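PDB 3VAS: putative adenosine kinase from Schistosoma mansoni, which probably phosphorylates adenosine to AMP with ATP as phosphate donor, as a ribokinase-like (pfkB family) nucleoside kinase of purine salvage. Local coordinates for residues R276-L289 with T292-V304. Sequence-based numbering, arbitrary orientation.
Sequences RKRLVIITRGKNPL and TDSSDSEIHQFMV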
loop_
_atom_site.group_PDB
_atom_site.type_symbol
_atom_site.label_atom_id
_atom_site.label_comp_id
_atom_site.label_asym_id
_atom_site.label_seq_id
_atom_site.Cartn_x
_atom_site.Cartn_y
_atom_site.Cartn_z
ATOM N N ARG A 276 -13.574 -12.129 17.172
ATOM C CA ARG A 276 -13.512 -10.763 16.682
ATOM C C ARG A 276 -13.812 -10.752 15.188
ATOM O O ARG A 276 -13.563 -11.732 14.489
ATOM C CB ARG A 276 -12.116 -10.191 16.953
ATOM C CG ARG A 276 -11.997 -8.683 16.847
ATOM C CD ARG A 276 -10.558 -8.219 17.090
ATOM N NE ARG A 276 -10.162 -8.245 18.501
ATOM C CZ ARG A 276 -9.429 -9.204 19.064
ATOM N NH1 ARG A 276 -9.014 -10.235 18.345
ATOM N NH2 ARG A 276 -9.111 -9.134 20.349
ATOM N N LYS A 277 -14.356 -9.641 14.703
ATOM C CA LYS A 277 -14.691 -9.501 13.291
ATOM C C LYS A 277 -13.515 -8.986 12.457
ATOM O O LYS A 277 -12.929 -7.945 12.768
ATOM C CB LYS A 277 -15.894 -8.566 13.141
ATOM C CG LYS A 277 -16.108 -8.019 11.744
ATOM C CD LYS A 277 -17.389 -7.189 11.679
ATOM C CE LYS A 277 -17.543 -6.510 10.329
ATOM N NZ LYS A 277 -18.884 -5.881 10.168
ATOM N N ARG A 278 -13.163 -9.717 11.403
ATOM C CA ARG A 278 -12.190 -9.221 10.435
ATOM C C ARG A 278 -12.835 -9.043 9.072
ATOM O O ARG A 278 -13.533 -9.930 8.594
ATOM C CB ARG A 278 -10.976 -10.145 10.305
ATOM C CG ARG A 278 -10.014 -9.686 9.204
ATOM C CD ARG A 278 -8.645 -10.338 9.310
ATOM N NE ARG A 278 -8.755 -11.779 9.400
ATOM C CZ ARG A 278 -8.440 -12.492 10.472
ATOM N NH1 ARG A 278 -7.968 -11.904 11.561
ATOM N NH2 ARG A 278 -8.598 -13.802 10.440
ATOM N N LEU A 279 -12.586 -7.895 8.452
ATOM C CA LEU A 279 -13.143 -7.580 7.144
ATOM C C LEU A 279 -12.111 -7.820 6.045
ATOM O O LEU A 279 -10.962 -7.399 6.162
ATOM C CB LEU A 279 -13.616 -6.123 7.122
ATOM C CG LEU A 279 -14.240 -5.623 5.821
ATOM C CD1 LEU A 279 -15.508 -6.403 5.519
ATOM C CD2 LEU A 279 -14.521 -4.126 5.892
ATOM N N VAL A 280 -12.518 -8.504 4.980
ATOM C CA VAL A 280 -11.621 -8.774 3.860
ATOM C C VAL A 280 -12.210 -8.214 2.567
ATOM O O VAL A 280 -13.381 -8.433 2.262
ATOM C CB VAL A 280 -11.344 -10.288 3.714
ATOM C CG1 VAL A 280 -10.359 -10.551 2.584
ATOM C CG2 VAL A 280 -10.817 -10.859 5.029
ATOM N N ILE A 281 -11.396 -7.475 1.820
ATOM C CA ILE A 281 -11.845 -6.851 0.580
ATOM C C ILE A 281 -10.867 -7.186 -0.535
ATOM O O ILE A 281 -9.692 -6.838 -0.463
ATOM C CB ILE A 281 -11.938 -5.315 0.718
ATOM C CG1 ILE A 281 -12.860 -4.936 1.880
ATOM C CG2 ILE A 281 -12.389 -4.673 -0.595
ATOM C CD1 ILE A 281 -12.934 -3.441 2.158
ATOM N N ILE A 282 -11.355 -7.866 -1.563
ATOM C CA ILE A 282 -10.512 -8.259 -2.680
ATOM C C ILE A 282 -10.969 -7.562 -3.952
ATOM O O ILE A 282 -12.054 -7.842 -4.462
ATOM C CB ILE A 282 -10.551 -9.790 -2.902
ATOM C CG1 ILE A 282 -10.156 -10.529 -1.622
ATOM C CG2 ILE A 282 -9.653 -10.195 -4.071
ATOM C CD1 ILE A 282 -8.780 -10.162 -1.106
ATOM N N THR A 283 -10.147 -6.654 -4.464
ATOM C CA THR A 283 -10.491 -5.960 -5.700
ATOM C C THR A 283 -10.159 -6.832 -6.916
ATOM O O THR A 283 -9.297 -7.707 -6.842
ATOM C CB THR A 283 -9.798 -4.584 -5.800
ATOM O OG1 THR A 283 -8.377 -4.745 -5.698
ATOM C CG2 THR A 283 -10.283 -3.662 -4.682
ATOM N N ARG A 284 -10.858 -6.601 -8.025
ATOM C CA ARG A 284 -10.725 -7.453 -9.209
ATOM C C ARG A 284 -10.731 -6.641 -10.511
ATOM O O ARG A 284 -11.358 -7.031 -11.501
ATOM C CB ARG A 284 -11.851 -8.500 -9.240
ATOM C CG ARG A 284 -11.798 -9.521 -8.107
ATOM C CD ARG A 284 -12.938 -10.536 -8.175
ATOM N NE ARG A 284 -13.008 -11.223 -9.462
ATOM C CZ ARG A 284 -14.046 -11.163 -10.295
ATOM N NH1 ARG A 284 -15.120 -10.442 -9.984
ATOM N NH2 ARG A 284 -14.012 -11.830 -11.444
ATOM N N GLY A 285 -10.031 -5.512 -10.508
ATOM C CA GLY A 285 -9.966 -4.665 -11.688
ATOM C C GLY A 285 -11.310 -4.065 -12.057
ATOM O O GLY A 285 -11.978 -3.454 -11.220
ATOM N N LYS A 286 -11.711 -4.245 -13.313
ATOM C CA LYS A 286 -12.985 -3.725 -13.801
ATOM C C LYS A 286 -14.149 -4.585 -13.308
ATOM O O LYS A 286 -15.296 -4.144 -13.274
ATOM C CB LYS A 286 -12.985 -3.669 -15.331
ATOM C CG LYS A 286 -12.896 -5.038 -16.000
ATOM C CD LYS A 286 -12.989 -4.937 -17.518
ATOM C CE LYS A 286 -13.091 -6.316 -18.160
ATOM N NZ LYS A 286 -13.394 -6.239 -19.621
ATOM N N ASN A 287 -13.840 -5.815 -12.923
ATOM C CA ASN A 287 -14.838 -6.756 -12.441
ATOM C C ASN A 287 -15.246 -6.460 -10.999
ATOM O O ASN A 287 -14.518 -5.778 -10.281
ATOM C CB ASN A 287 -14.294 -8.179 -12.574
ATOM C CG ASN A 287 -14.149 -8.601 -14.020
ATOM O OD1 ASN A 287 -15.015 -8.324 -14.844
ATOM N ND2 ASN A 287 -13.050 -9.274 -14.337
ATOM N N PRO A 288 -16.421 -6.959 -10.575
ATOM C CA PRO A 288 -16.887 -6.707 -9.207
ATOM C C PRO A 288 -15.897 -7.151 -8.139
ATOM O O PRO A 288 -15.331 -8.249 -8.205
ATOM C CB PRO A 288 -18.162 -7.543 -9.118
ATOM C CG PRO A 288 -18.669 -7.584 -10.523
ATOM C CD PRO A 288 -17.438 -7.663 -11.379
ATOM N N LEU A 289 -15.675 -6.278 -7.165
ATOM C CA LEU A 289 -14.817 -6.608 -6.044
ATOM C C LEU A 289 -15.593 -7.515 -5.105
ATOM O O LEU A 289 -16.827 -7.521 -5.112
ATOM C CB LEU A 289 -14.341 -5.338 -5.323
ATOM C CG LEU A 289 -15.363 -4.406 -4.658
ATOM C CD1 LEU A 289 -15.720 -4.868 -3.250
ATOM C CD2 LEU A 289 -14.834 -2.982 -4.624
ATOM N N THR A 292 -16.195 -9.796 2.436
ATOM C CA THR A 292 -16.867 -10.610 3.438
ATOM C C THR A 292 -16.236 -10.261 4.771
ATOM O O THR A 292 -15.273 -9.494 4.825
ATOM C CB THR A 292 -16.681 -12.126 3.172
ATOM O OG1 THR A 292 -17.508 -12.893 4.067
ATOM C CG2 THR A 292 -15.218 -12.524 3.353
ATOM N N ASP A 293 -16.784 -10.810 5.848
ATOM C CA ASP A 293 -16.137 -10.731 7.148
ATOM C C ASP A 293 -16.347 -12.037 7.907
ATOM O O ASP A 293 -17.145 -12.877 7.490
ATOM C CB ASP A 293 -16.636 -9.526 7.950
ATOM C CG ASP A 293 -18.128 -9.545 8.153
ATOM O OD1 ASP A 293 -18.583 -10.181 9.127
ATOM O OD2 ASP A 293 -18.844 -8.925 7.335
ATOM N N SER A 294 -15.629 -12.208 9.011
ATOM C CA SER A 294 -15.637 -13.473 9.745
ATOM C C SER A 294 -17.009 -13.885 10.286
ATOM O O SER A 294 -17.238 -15.062 10.558
ATOM C CB SER A 294 -14.595 -13.459 10.871
ATOM O OG SER A 294 -14.546 -12.204 11.524
ATOM N N SER A 295 -17.915 -12.918 10.428
ATOM C CA SER A 295 -19.269 -13.181 10.913
ATOM C C SER A 295 -20.239 -13.463 9.772
ATOM O O SER A 295 -21.405 -13.778 9.999
ATOM C CB SER A 295 -19.788 -11.984 11.712
ATOM O OG SER A 295 -18.980 -11.740 12.848
ATOM N N ASP A 296 -19.750 -13.339 8.543
ATOM C CA ASP A 296 -20.601 -13.456 7.371
ATOM C C ASP A 296 -20.348 -14.782 6.669
ATOM O O ASP A 296 -19.208 -15.120 6.364
ATOM C CB ASP A 296 -20.325 -12.293 6.416
ATOM C CG ASP A 296 -21.478 -12.024 5.470
ATOM O OD1 ASP A 296 -21.664 -10.850 5.084
ATOM O OD2 ASP A 296 -22.201 -12.979 5.115
ATOM N N SER A 297 -21.415 -15.534 6.418
ATOM C CA SER A 297 -21.298 -16.817 5.731
ATOM C C SER A 297 -21.106 -16.616 4.230
ATOM O O SER A 297 -20.587 -17.491 3.538
ATOM C CB SER A 297 -22.534 -17.685 5.986
ATOM O OG SER A 297 -23.660 -17.210 5.260
ATOM N N GLU A 298 -21.516 -15.453 3.736
ATOM C CA GLU A 298 -21.524 -15.197 2.301
ATOM C C GLU A 298 -20.433 -14.238 1.825
ATOM O O GLU A 298 -19.917 -13.411 2.584
ATOM C CB GLU A 298 -22.890 -14.671 1.866
ATOM C CG GLU A 298 -24.014 -15.682 2.002
ATOM C CD GLU A 298 -25.371 -15.082 1.682
ATOM O OE1 GLU A 298 -25.610 -13.911 2.055
ATOM O OE2 GLU A 298 -26.195 -15.779 1.055
ATOM N N ILE A 299 -20.099 -14.358 0.548
ATOM C CA ILE A 299 -19.146 -13.469 -0.094
ATOM C C ILE A 299 -19.881 -12.585 -1.104
ATOM O O ILE A 299 -20.504 -13.088 -2.043
ATOM C CB ILE A 299 -18.006 -14.270 -0.757
ATOM C CG1 ILE A 299 -17.103 -14.872 0.327
ATOM C CG2 ILE A 299 -17.199 -13.389 -1.694
ATOM C CD1 ILE A 299 -16.027 -15.782 -0.196
ATOM N N HIS A 300 -19.824 -11.274 -0.896
ATOM C CA HIS A 300 -20.600 -10.342 -1.704
ATOM C C HIS A 300 -19.798 -9.750 -2.858
ATOM O O HIS A 300 -18.614 -9.453 -2.714
ATOM C CB HIS A 300 -21.133 -9.198 -0.837
ATOM C CG HIS A 300 -21.833 -9.652 0.404
ATOM N ND1 HIS A 300 -23.068 -10.266 0.379
ATOM C CD2 HIS A 300 -21.473 -9.582 1.706
ATOM C CE1 HIS A 300 -23.436 -10.556 1.615
ATOM N NE2 HIS A 300 -22.488 -10.148 2.439
ATOM N N GLN A 301 -20.456 -9.577 -3.998
ATOM C CA GLN A 301 -19.899 -8.820 -5.107
ATOM C C GLN A 301 -20.344 -7.368 -5.002
ATOM O O GLN A 301 -21.455 -7.078 -4.561
ATOM C CB GLN A 301 -20.395 -9.362 -6.444
ATOM C CG GLN A 301 -20.109 -10.811 -6.726
ATOM C CD GLN A 301 -20.757 -11.257 -8.027
ATOM O OE1 GLN A 301 -20.242 -10.997 -9.116
ATOM N NE2 GLN A 301 -21.905 -11.912 -7.917
ATOM N N PHE A 302 -19.477 -6.458 -5.426
ATOM C CA PHE A 302 -19.811 -5.042 -5.472
ATOM C C PHE A 302 -19.444 -4.545 -6.859
ATOM O O PHE A 302 -18.272 -4.560 -7.241
ATOM C CB PHE A 302 -19.041 -4.286 -4.391
ATOM C CG PHE A 302 -19.285 -2.798 -4.381
ATOM C CD1 PHE A 302 -20.343 -2.259 -3.666
ATOM C CD2 PHE A 302 -18.438 -1.935 -5.064
ATOM C CE1 PHE A 302 -20.560 -0.893 -3.639
ATOM C CE2 PHE A 302 -18.649 -0.566 -5.043
ATOM C CZ PHE A 302 -19.712 -0.045 -4.329
ATOM N N MET A 303 -20.448 -4.127 -7.622
ATOM C CA MET A 303 -20.222 -3.697 -8.997
ATOM C C MET A 303 -19.383 -2.427 -9.048
ATOM O O MET A 303 -19.523 -1.546 -8.203
ATOM C CB MET A 303 -21.546 -3.482 -9.723
ATOM C CG MET A 303 -21.410 -3.461 -11.233
ATOM S SD MET A 303 -22.190 -4.890 -12.001
ATOM C CE MET A 303 -23.898 -4.612 -11.554
ATOM N N VAL A 304 -18.510 -2.345 -10.045
ATOM C CA VAL A 304 -17.572 -1.235 -10.170
ATOM C C VAL A 304 -17.803 -0.477 -11.481
ATOM O O VAL A 304 -18.062 -1.087 -12.520
ATOM C CB VAL A 304 -16.105 -1.744 -10.064
ATOM C CG1 VAL A 304 -15.125 -0.757 -10.669
ATOM C CG2 VAL A 304 -15.753 -2.046 -8.612
HETATM O O HOH W 1 -17.840 -11.396 -10.444
HETATM O O HOH W 2 -17.524 -4.404 -11.945
#
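Val280 and Thr292 form an antiparallel hydrogen-bonded pair: Val280 N donates to Thr292 O at 2.9 Å, its N-H...O angle an almost straight 178°, and Thr292 N returns a bond to Val280 O. A second such pair joins Leu289 and Phe302, Phe302 N lying 2.9 Å from Leu289 O. Strand 287-293 is flanked by strands 279-284 and 300-302, antiparallel to both, as the middle strand of a meander.

Past the non-hydrogen-bonded pair Leu279-Asp293, Ser294 N still bonds to Arg278 O, and its side chain adds two more bonds. Ser294 OG accepts from Arg278 N at 2.8 Å and donates to Arg276 O in its carbonyl plane; chi1 of 40° sets OG between the serine's own N and carbonyl carbon, turned to the facing backbone. Asp293 opens the type I turn to Asp296, and its OD1 takes Ser295 N in an Asx turn. Lys277 slants across Asp293, Lys277 NZ 4.2 Å from Asp293 OD2, too far for a salt bridge. At the type II' turn Arg284-Asn287, Arg284 NH1 bonds to Pro288 O while its NE salt-bridges Glu241, and a water links Lys286 O to Val304 N.

Apolar contact gathers near that turn. Leu289 lies alongside Phe302, Leu289 CD1 3.6 Å from Phe302 CB, while Leu289 CD2 meets Val304 CG2 at 4.2 Å.

The meander extends parallel strands 209-213 and 236-240, consistent with the large alpha/beta domain of ribokinase-like kinases. Helix 257-267 packs on Val280 and Thr292; Leu279 and Leu289 touch helix 318-330, and Phe302 meets His341 of helix 336-351 edge-to-face.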